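PDB 2CC3: protein virB8, which is an inner-membrane component of a type IV secretion system, seen here as its periplasmic domain, and is suggested to help direct T-DNA transfer to plant cells. Local coordinates for residues P58-P61 with Q62-L65; E17-R20 with L21-Y25; M44-Q47 with N48-F52. All coordinates share one frame; numbering follows the deposited sequence.

Contact 1. Residues P58-P61 with Q62-L65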
loop_
_atom_site.group_PDB
_atom_site.type_symbol
_atom_site.label_atom_id
_atom_site.label_comp_id
_atom_site.label_asym_id
_atom_site.label_seq_id
_atom_site.Cartn_x
_atom_site.Cartn_y
_atom_site.Cartn_z
ATOM N N PRO A 58 1.172 26.158 5.463
ATOM C CA PRO A 58 0.980 26.146 6.922
ATOM C C PRO A 58 -0.140 25.200 7.363
ATOM O O PRO A 58 -0.228 24.873 8.545
ATOM C CB PRO A 58 0.598 27.591 7.239
ATOM C CG PRO A 58 0.012 28.104 5.967
ATOM C CD PRO A 58 0.810 27.466 4.882
ATOM N N THR A 59 -0.981 24.779 6.414
ATOM C CA THR A 59 -2.081 23.841 6.681
ATOM C C THR A 59 -1.797 22.393 6.228
ATOM O O THR A 59 -2.648 21.502 6.373
ATOM C CB THR A 59 -3.456 24.320 6.092
ATOM O OG1 THR A 59 -3.353 24.483 4.679
ATOM C CG2 THR A 59 -3.891 25.643 6.692
ATOM N N SER A 60 -0.602 22.152 5.693
ATOM C CA SER A 60 -0.176 20.800 5.361
ATOM C C SER A 60 -0.217 19.915 6.603
ATOM O O SER A 60 0.103 20.375 7.711
ATOM C CB SER A 60 1.250 20.787 4.791
ATOM O OG SER A 60 1.733 19.446 4.688
ATOM N N PRO A 61 -0.609 18.637 6.431
ATOM C CA PRO A 61 -0.541 17.683 7.561
ATOM C C PRO A 61 0.871 17.594 8.158
ATOM O O PRO A 61 1.024 17.391 9.362
ATOM C CB PRO A 61 -0.945 16.339 6.922
ATOM C CG PRO A 61 -0.779 16.552 5.416
ATOM C CD PRO A 61 -1.127 17.998 5.203
ATOM N N GLN A 62 1.883 17.759 7.311
ATOM C CA GLN A 62 3.274 17.728 7.741
ATOM C C GLN A 62 3.559 18.791 8.770
ATOM O O GLN A 62 4.196 18.531 9.779
ATOM C CB GLN A 62 4.179 17.998 6.556
ATOM C CG GLN A 62 3.902 17.182 5.372
ATOM C CD GLN A 62 5.110 17.125 4.502
ATOM O OE1 GLN A 62 5.903 16.191 4.604
ATOM N NE2 GLN A 62 5.298 18.147 3.667
ATOM N N VAL A 63 3.083 19.997 8.477
ATOM C CA VAL A 63 3.226 21.182 9.321
ATOM C C VAL A 63 2.364 21.084 10.596
ATOM O O VAL A 63 2.879 21.217 11.698
ATOM C CB VAL A 63 2.918 22.476 8.482
ATOM C CG1 VAL A 63 3.152 23.747 9.301
ATOM C CG2 VAL A 63 3.789 22.495 7.220
ATOM N N ILE A 64 1.069 20.807 10.425
ATOM C CA ILE A 64 0.085 20.704 11.528
ATOM C C ILE A 64 0.349 19.539 12.481
ATOM O O ILE A 64 0.293 19.695 13.715
ATOM C CB ILE A 64 -1.394 20.607 10.976
ATOM C CG1 ILE A 64 -1.894 21.969 10.497
ATOM C CG2 ILE A 64 -2.370 20.048 12.014
ATOM C CD1 ILE A 64 -1.374 23.130 11.317
ATOM N N LEU A 65 0.625 18.369 11.904
ATOM C CA LEU A 65 0.734 17.156 12.690
ATOM C C LEU A 65 2.171 16.689 12.882
ATOM O O LEU A 65 2.528 16.258 13.978
ATOM C CB LEU A 65 -0.150 16.046 12.108
ATOM C CG LEU A 65 -1.644 16.377 11.987
ATOM C CD1 LEU A 65 -2.377 15.370 11.141
ATOM C CD2 LEU A 65 -2.300 16.538 13.374
#
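Ser-60 and Gln-62 meet where the chain turns into the short helix 61-64, and the polar contacts come first. Ser-60 OG accepts the backbone N-H of Gln-62 at 3.1 Å, a bent bond of 144°. With OG anti to its own backbone N (chi1 170°), the hydroxyl leans past the carbonyl carbon toward the first turn. The same OG also bonds to Phe-53 O, at the end of the preceding helix, and Gln-62 NE2 donates to that carbonyl too. Two backbone bonds carry the turn onward: Ile-64 N to Ser-60 O at 2.9 Å, practically straight, and Leu-65 N to Pro-61 O at 2.8 Å. Ser-60 is thus the N-cap, and Pro-61 begins the helix, a place where its lack of an N-H costs no bond within the turn. This single turn links helix 43-53 to the four-stranded antiparallel sheet of the VirB8 periplasmic domain, in the NTF2 clan. The remaining contacts are van der Waals ones, two of them methyls against a carbonyl. Val-63 CG2 lies 3.9 Å from Ser-60 CB, while its other branch, CG1, reaches back to Pro-58 O at 3.6 Å. Ile-64 CD1 comes to the same carbonyl at 3.5 Å, so two methyls touch one backbone oxygen, from directions roughly at right angles. Pro-61 packs on Phe-52 and Phe-53, and Leu-65 on Leu-94 and Val-96 of strand 85-96.

Contact 2. Residues E17-R20 with L21-Y25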
loop_
_atom_site.group_PDB
_atom_site.type_symbol
_atom_site.label_atom_id
_atom_site.label_comp_id
_atom_site.label_asym_id
_atom_site.label_seq_id
_atom_site.Cartn_x
_atom_site.Cartn_y
_atom_site.Cartn_z
ATOM N N GLU A 17 -6.904 2.935 -2.869
ATOM C CA GLU A 17 -5.508 3.122 -2.467
ATOM C C GLU A 17 -5.081 4.584 -2.721
ATOM O O GLU A 17 -4.421 5.207 -1.882
ATOM C CB GLU A 17 -4.618 2.134 -3.202
ATOM C CG GLU A 17 -3.154 2.263 -2.873
ATOM C CD GLU A 17 -2.279 1.580 -3.897
ATOM O OE1 GLU A 17 -2.811 0.905 -4.838
ATOM O OE2 GLU A 17 -1.048 1.739 -3.768
ATOM N N TYR A 18 -5.490 5.136 -3.860
ATOM C CA TYR A 18 -5.287 6.571 -4.132
ATOM C C TYR A 18 -5.844 7.419 -3.020
ATOM O O TYR A 18 -5.115 8.202 -2.363
ATOM C CB TYR A 18 -5.878 7.012 -5.480
ATOM C CG TYR A 18 -5.512 8.454 -5.854
ATOM C CD1 TYR A 18 -4.312 8.736 -6.519
ATOM C CD2 TYR A 18 -6.374 9.524 -5.544
ATOM C CE1 TYR A 18 -3.972 10.048 -6.866
ATOM C CE2 TYR A 18 -6.055 10.822 -5.862
ATOM C CZ TYR A 18 -4.853 11.094 -6.525
ATOM O OH TYR A 18 -4.519 12.389 -6.841
ATOM N N VAL A 19 -7.136 7.271 -2.774
ATOM C CA VAL A 19 -7.752 8.008 -1.662
ATOM C C VAL A 19 -6.992 7.802 -0.364
ATOM O O VAL A 19 -6.590 8.772 0.304
ATOM C CB VAL A 19 -9.230 7.578 -1.451
ATOM C CG1 VAL A 19 -9.857 8.307 -0.248
ATOM C CG2 VAL A 19 -10.001 7.833 -2.691
ATOM N N ARG A 20 -6.767 6.537 -0.002
ATOM C CA ARG A 20 -6.159 6.266 1.278
ATOM C C ARG A 20 -4.792 6.955 1.374
ATOM O O ARG A 20 -4.489 7.602 2.381
ATOM C CB ARG A 20 -6.043 4.749 1.490
ATOM C CG ARG A 20 -5.492 4.304 2.818
ATOM C CD ARG A 20 -5.164 2.773 2.827
ATOM N NE ARG A 20 -3.975 2.418 2.024
ATOM C CZ ARG A 20 -2.708 2.358 2.474
ATOM N NH1 ARG A 20 -2.382 2.618 3.750
ATOM N NH2 ARG A 20 -1.741 2.020 1.633
ATOM N N LEU A 21 -3.944 6.772 0.354
ATOM C CA LEU A 21 -2.587 7.349 0.378
ATOM C C LEU A 21 -2.621 8.885 0.402
ATOM O O LEU A 21 -1.802 9.532 1.042
ATOM C CB LEU A 21 -1.731 6.842 -0.806
ATOM C CG LEU A 21 -1.168 5.408 -0.804
ATOM C CD1 LEU A 21 -0.724 5.049 -2.189
ATOM C CD2 LEU A 21 -0.007 5.158 0.164
ATOM N N ARG A 22 -3.594 9.465 -0.285
ATOM C CA ARG A 22 -3.681 10.913 -0.383
ATOM C C ARG A 22 -4.263 11.560 0.883
ATOM O O ARG A 22 -3.833 12.659 1.263
ATOM C CB ARG A 22 -4.434 11.311 -1.658
ATOM C CG ARG A 22 -4.685 12.797 -1.752
ATOM C CD ARG A 22 -5.032 13.289 -3.141
ATOM N NE ARG A 22 -5.120 14.757 -3.111
ATOM C CZ ARG A 22 -5.230 15.512 -4.191
ATOM N NH1 ARG A 22 -5.251 14.952 -5.390
ATOM N NH2 ARG A 22 -5.303 16.819 -4.076
ATOM N N GLU A 23 -5.196 10.879 1.552
ATOM C CA GLU A 23 -5.947 11.492 2.636
ATOM C C GLU A 23 -5.446 11.069 4.030
ATOM O O GLU A 23 -5.798 11.693 5.038
ATOM C CB GLU A 23 -7.464 11.211 2.467
ATOM C CG GLU A 23 -8.072 11.656 1.111
ATOM C CD GLU A 23 -7.910 13.161 0.824
ATOM O OE1 GLU A 23 -7.721 13.930 1.799
ATOM O OE2 GLU A 23 -7.975 13.570 -0.366
ATOM N N SER A 24 -4.660 9.987 4.062
ATOM C CA SER A 24 -3.948 9.524 5.252
ATOM C C SER A 24 -2.742 10.405 5.510
ATOM O O SER A 24 -2.287 11.101 4.600
ATOM C CB SER A 24 -3.442 8.100 5.032
ATOM O OG SER A 24 -4.311 7.182 5.624
ATOM N N TYR A 25 -2.217 10.373 6.733
ATOM C CA TYR A 25 -0.919 11.013 7.027
ATOM C C TYR A 25 -0.152 10.319 8.141
ATOM O O TYR A 25 -0.671 10.080 9.232
ATOM C CB TYR A 25 -1.026 12.507 7.402
ATOM C CG TYR A 25 0.339 13.089 7.782
ATOM C CD1 TYR A 25 1.281 13.374 6.790
ATOM C CD2 TYR A 25 0.704 13.304 9.111
ATOM C CE1 TYR A 25 2.529 13.872 7.096
ATOM C CE2 TYR A 25 1.961 13.813 9.427
ATOM C CZ TYR A 25 2.866 14.088 8.402
ATOM O OH TYR A 25 4.120 14.607 8.638
#
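Arg-22 runs alongside Tyr-18, one helical turn earlier, and both side chains point the same way. Its CB sits 3.3 Å from Tyr-18 O, the carbonyl that also accepts the backbone N-H of Arg-22. From there the chain is extended as far as NE, with CG anti to the backbone N (chi1 174°), which carries it along the phenol of Tyr-18. CD passes 3.8 Å from Tyr-18 CE2, approaching the ring obliquely. At the tip, NH1 donates to Tyr-18 OH at 3.0 Å; the bond is bent to 142°, and the oxygen lies close to the guanidinium plane, at its edge. Ring and guanidinium planes are 65° apart, so the two groups do not stack. Tyr-18 OH has a second partner in Ser-41 OG, and NH2 of Arg-22 makes a weak bond to Asn-48 OD1, so both ends of the pair are anchored beyond this helix. On another side, Leu-21 lies beside Glu-17, with CD1 3.8 Å from Glu-17 CG. Val-19 CG1 meets Glu-23 CG at 4.0 Å, and the carboxylate beyond binds Tyr-135 OH through OE2. These contacts close the C-terminal turns of helix 6-23, deep in the domain. Leu-21 packs on helix 30-39, Arg-22 on helix 43-53, and Val-19 on Ile-88 and Tyr-90 of strand 85-96; Tyr-18 meets the Tyr-135 ring edge-to-face on strand 130-139, while Arg-20 touches Tyr-32 of the second subunit.

Contact 3. Residues M44-Q47 with N48-F52; sequences MVRQ and NYQQF
Arg-46 and Gln-50 are brought side by side by different first torsions: CG of Arg-46 stands anti to its backbone N (chi1 -165°), whereas CG of Gln-50 stands beside its own (chi1 -70°) and the chain beyond is extended. The amide of Gln-50 therefore lies along the aliphatic part of the arginine, with NE2 3.9 Å from Arg-46 CG and 4.0 Å from Arg-46 CD. The guanidinium has turned away at chi3, and its plane is 59° from that of the amide. Beneath them, Gln-50 N donates to Arg-46 O at 2.9 Å, and Gln-50 CG rests 3.1 Å from that oxygen. The preceding i to i+4 backbone bonds of helix 43-53 join Asn-48 N to Met-44 O at 2.7 Å and Tyr-49 N to Val-45 O at 3.0 Å. On the inward side, Val-45 packs on Tyr-18 and Val-132, and Tyr-49 on Val-37. The polar ends look to helix 30-39: Gln-50 NE2 bonds to Ser-38 OG, and Arg-46 NH1 weakly to Ser-38 O. Between Arg-46 and Gln-50 themselves the side-chain contact is thus one of methylenes against an amide, their hydrogen-bonding capacity being spent partly on the adjoining helix.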
loop_
_atom_site.group_PDB
_atom_site.type_symbol
_atom_site.label_atom_id
_atom_site.label_comp_id
_atom_site.label_asym_id
_atom_site.label_seq_id
_atom_site.Cartn_x
_atom_site.Cartn_y
_atom_site.Cartn_z
ATOM N N MET A 44 -2.427 18.571 -13.346
ATOM C CA MET A 44 -3.071 19.521 -12.421
ATOM C C MET A 44 -3.408 18.911 -11.058
ATOM O O MET A 44 -3.209 19.522 -9.998
ATOM C CB MET A 44 -4.347 20.031 -13.042
ATOM C CG MET A 44 -4.215 20.251 -14.508
ATOM S SD MET A 44 -5.049 21.785 -14.806
ATOM C CE MET A 44 -4.018 22.865 -13.856
ATOM N N VAL A 45 -3.926 17.694 -11.102
ATOM C CA VAL A 45 -4.163 16.901 -9.901
ATOM C C VAL A 45 -2.844 16.764 -9.139
ATOM O O VAL A 45 -2.776 17.062 -7.956
ATOM C CB VAL A 45 -4.822 15.547 -10.297
ATOM C CG1 VAL A 45 -5.039 14.630 -9.076
ATOM C CG2 VAL A 45 -6.110 15.829 -10.939
ATOM N N ARG A 46 -1.763 16.392 -9.832
ATOM C CA ARG A 46 -0.466 16.277 -9.171
ATOM C C ARG A 46 -0.057 17.587 -8.492
ATOM O O ARG A 46 0.475 17.587 -7.372
ATOM C CB ARG A 46 0.599 15.844 -10.168
ATOM C CG ARG A 46 1.890 15.343 -9.540
ATOM C CD ARG A 46 3.084 15.368 -10.509
ATOM N NE ARG A 46 2.697 15.351 -11.925
ATOM C CZ ARG A 46 2.440 14.255 -12.647
ATOM N NH1 ARG A 46 2.506 13.038 -12.113
ATOM N NH2 ARG A 46 2.114 14.376 -13.917
ATOM N N GLN A 47 -0.319 18.700 -9.165
ATOM C CA GLN A 47 0.091 20.000 -8.669
ATOM C C GLN A 47 -0.772 20.477 -7.514
ATOM O O GLN A 47 -0.246 21.006 -6.546
ATOM C CB GLN A 47 0.127 21.011 -9.809
ATOM C CG GLN A 47 1.279 20.739 -10.743
ATOM C CD GLN A 47 1.017 21.234 -12.137
ATOM O OE1 GLN A 47 -0.127 21.301 -12.588
ATOM N NE2 GLN A 47 2.086 21.567 -12.847
ATOM N N ASN A 48 -2.086 20.285 -7.609
ATOM C CA ASN A 48 -2.981 20.541 -6.472
ATOM C C ASN A 48 -2.539 19.768 -5.226
ATOM O O ASN A 48 -2.424 20.325 -4.137
ATOM C CB ASN A 48 -4.417 20.189 -6.853
ATOM C CG ASN A 48 -5.431 20.469 -5.733
ATOM O OD1 ASN A 48 -6.136 19.558 -5.276
ATOM N ND2 ASN A 48 -5.516 21.723 -5.307
ATOM N N TYR A 49 -2.252 18.484 -5.388
ATOM C CA TYR A 49 -1.852 17.675 -4.242
ATOM C C TYR A 49 -0.522 18.135 -3.646
ATOM O O TYR A 49 -0.389 18.272 -2.410
ATOM C CB TYR A 49 -1.772 16.186 -4.627
ATOM C CG TYR A 49 -1.040 15.320 -3.601
ATOM C CD1 TYR A 49 -1.619 15.052 -2.344
ATOM C CD2 TYR A 49 0.225 14.766 -3.896
ATOM C CE1 TYR A 49 -0.964 14.267 -1.387
ATOM C CE2 TYR A 49 0.902 13.964 -2.947
ATOM C CZ TYR A 49 0.293 13.724 -1.699
ATOM O OH TYR A 49 0.926 12.951 -0.762
ATOM N N GLN A 50 0.459 18.364 -4.528
ATOM C CA GLN A 50 1.801 18.752 -4.110
ATOM C C GLN A 50 1.874 20.108 -3.417
ATOM O O GLN A 50 2.629 20.263 -2.443
ATOM C CB GLN A 50 2.777 18.676 -5.291
ATOM C CG GLN A 50 3.064 17.235 -5.721
ATOM C CD GLN A 50 4.101 17.096 -6.829
ATOM O OE1 GLN A 50 4.327 18.010 -7.609
ATOM N NE2 GLN A 50 4.714 15.911 -6.915
ATOM N N GLN A 51 1.081 21.070 -3.897
ATOM C CA GLN A 51 1.037 22.409 -3.316
ATOM C C GLN A 51 0.378 22.397 -1.936
ATOM O O GLN A 51 0.722 23.192 -1.064
ATOM C CB GLN A 51 0.306 23.375 -4.256
ATOM C CG GLN A 51 0.906 24.787 -4.283
ATOM C CD GLN A 51 0.575 25.588 -3.033
ATOM O OE1 GLN A 51 -0.517 25.451 -2.460
ATOM N NE2 GLN A 51 1.517 26.424 -2.600
ATOM N N PHE A 52 -0.573 21.488 -1.754
ATOM C CA PHE A 52 -1.198 21.298 -0.461
ATOM C C PHE A 52 -0.251 20.591 0.531
ATOM O O PHE A 52 0.000 21.078 1.640
ATOM C CB PHE A 52 -2.526 20.534 -0.587
ATOM C CG PHE A 52 -3.012 20.011 0.719
ATOM C CD1 PHE A 52 -3.439 20.891 1.707
ATOM C CD2 PHE A 52 -2.955 18.650 1.007
ATOM C CE1 PHE A 52 -3.832 20.430 2.930
ATOM C CE2 PHE A 52 -3.360 18.177 2.252
ATOM C CZ PHE A 52 -3.801 19.064 3.205
#

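Along the chain the order is contact 2, on helix 6-23, then contact 3, on helix 43-53, then contact 1, at the start of helix 61-64. Their centres form a nearly even triangle, 14 to 15 Å on a side. Contact 2 is the innermost, about 3 Å from the chain centre, while contacts 3 and 1 lie about 12 and 17 Å out. Direct packing joins all three: Arg-22 meets Val-45 and Tyr-49, Phe-52 meets Pro-61, and Tyr-25 meets Pro-61 and Leu-65. Helix 6-23 packs on the antiparallel sheet on one side and on helix 43-53 on another, and Val-45 of that helix also reaches strand 130-139, giving the periplasmic domain its compact helix-and-sheet body.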